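PDB 4C65: ochratoxinase from Aspergillus niger, which hydrolyses ochratoxin A to ochratoxin alpha and L-phenylalanine as a zinc-dependent carboxypeptidase of the amidohydrolase superfamily, assembled as a homooctamer. Local coordinates for residues 113-118 with 200-205. Sequence-based numbering, arbitrary orientation.
Sequences RDLAGY and AKVIKV
Lys204 crosses Leu115 at about a right angle, its CD packed 4.1 Å from Leu115 CB, inside the twisted TIM barrel of this amidohydrolase. Lys204, on strand 203-206, points toward 113-118, whereas its neighbours Ile203 and Val205 point away and pack on helix 225-237; Lys204 is the active-site lysine that binds both zinc ions. Its aliphatic chain curls around the carbonyl of Leu115: CG, anti to the backbone N (chi1 159°), comes within 3.3 Å of Leu115 O, and further bends in the chain bring NZ back to the same oxygen in a 3.1 Å hydrogen bond. This donor stands above the carbonyl plane, 56° out of it. Leu115 also nears the zinc ligand His69, as Lys204 does His245, placing the contact beside the metal site.

One layer away from the lysine, Val202 CG1 packs against Arg113 CG, at 4.0 Å, and Leu115 CD2, at 4.1 Å. The same CD2 lies 3.7 Å above one face of the Arg113 guanidinium, offset toward its rim, so leucine bridges the valine and the arginine head. That buried head is gripped by a salt bridge to Glu264 and by hydrogen bonds to Cys68 O, Ser372 O and Ser262 OG. Asp114 forms an Asx turn, its OD1 also bound by Phe72 N and its OD2 by Ser138 OG; within the turn, Ala116 N reaches Asp114 OD1 at 3.3 Å from above the carboxylate plane.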
# COMPACT_ATOMS: atom_id res chain seq x y z
N ARG A 113 3.98 36.07 11.11
CA ARG A 113 3.30 34.85 11.51
C ARG A 113 2.69 34.18 10.28
O ARG A 113 1.72 34.68 9.70
CB ARG A 113 2.24 35.11 12.58
CG ARG A 113 1.73 33.83 13.25
CD ARG A 113 0.69 34.10 14.31
NE ARG A 113 -0.51 34.73 13.76
CZ ARG A 113 -1.70 34.78 14.35
NH1 ARG A 113 -1.91 34.21 15.53
NH2 ARG A 113 -2.71 35.39 13.74
N ASP A 114 3.33 33.08 9.87
CA ASP A 114 2.89 32.24 8.77
C ASP A 114 1.78 31.31 9.29
O ASP A 114 1.99 30.60 10.27
CB ASP A 114 4.07 31.41 8.28
CG ASP A 114 3.68 30.35 7.31
OD1 ASP A 114 2.77 30.57 6.48
OD2 ASP A 114 4.34 29.30 7.30
N LEU A 115 0.64 31.30 8.62
CA LEU A 115 -0.50 30.50 9.07
C LEU A 115 -0.91 29.38 8.12
O LEU A 115 -1.87 28.64 8.37
CB LEU A 115 -1.68 31.43 9.33
CG LEU A 115 -1.49 32.38 10.52
CD1 LEU A 115 -2.73 33.25 10.66
CD2 LEU A 115 -1.24 31.60 11.81
N ALA A 116 -0.17 29.20 7.03
CA ALA A 116 -0.30 28.00 6.23
C ALA A 116 0.85 27.97 5.24
O ALA A 116 0.95 28.86 4.39
CB ALA A 116 -1.62 27.98 5.49
N GLY A 117 1.71 26.98 5.31
CA GLY A 117 2.74 26.87 4.29
C GLY A 117 4.08 26.38 4.81
O GLY A 117 4.15 25.62 5.77
N TYR A 118 5.14 26.87 4.18
CA TYR A 118 6.47 26.31 4.38
C TYR A 118 7.35 27.22 5.23
O TYR A 118 8.57 27.23 5.06
CB TYR A 118 7.10 26.10 3.00
CG TYR A 118 6.37 25.14 2.11
CD1 TYR A 118 6.22 23.81 2.49
CD2 TYR A 118 5.79 25.56 0.93
CE1 TYR A 118 5.52 22.92 1.70
CE2 TYR A 118 5.12 24.67 0.11
CZ TYR A 118 5.00 23.35 0.48
OH TYR A 118 4.32 22.45 -0.32
N ALA A 200 6.81 24.32 14.24
CA ALA A 200 5.75 25.31 14.30
C ALA A 200 5.74 26.01 15.67
O ALA A 200 5.87 25.39 16.70
CB ALA A 200 4.41 24.67 14.02
N LYS A 201 5.62 27.33 15.62
CA LYS A 201 5.56 28.15 16.82
C LYS A 201 4.14 28.67 17.07
O LYS A 201 3.90 29.40 18.02
CB LYS A 201 6.57 29.28 16.72
CG LYS A 201 7.95 28.83 17.15
CD LYS A 201 9.00 29.85 16.79
CE LYS A 201 10.43 29.28 16.97
NZ LYS A 201 11.38 30.30 17.47
N VAL A 202 3.21 28.28 16.21
CA VAL A 202 1.82 28.52 16.46
C VAL A 202 1.04 27.37 15.83
O VAL A 202 1.58 26.65 14.98
CB VAL A 202 1.39 29.90 15.93
CG1 VAL A 202 1.44 29.96 14.40
CG2 VAL A 202 -0.01 30.26 16.43
N ILE A 203 -0.21 27.19 16.23
CA ILE A 203 -1.10 26.25 15.53
C ILE A 203 -2.27 26.99 14.92
O ILE A 203 -2.89 27.85 15.55
CB ILE A 203 -1.60 25.11 16.46
CG1 ILE A 203 -0.42 24.30 16.99
CG2 ILE A 203 -2.55 24.16 15.71
CD1 ILE A 203 0.39 23.58 15.93
N LYS A 204 -2.60 26.65 13.68
CA LYS A 204 -3.73 27.26 12.96
C LYS A 204 -4.79 26.22 12.62
O LYS A 204 -4.49 25.20 12.02
CB LYS A 204 -3.23 27.94 11.68
CG LYS A 204 -4.24 28.18 10.58
CD LYS A 204 -4.99 29.48 10.69
CE LYS A 204 -5.65 29.57 9.27
NZ LYS A 204 -4.82 29.61 7.99
N VAL A 205 -6.05 26.53 12.95
CA VAL A 205 -7.20 25.69 12.56
C VAL A 205 -8.19 26.45 11.69
O VAL A 205 -8.28 27.68 11.77
CB VAL A 205 -8.01 25.16 13.76
CG1 VAL A 205 -7.13 24.29 14.61
CG2 VAL A 205 -8.58 26.28 14.61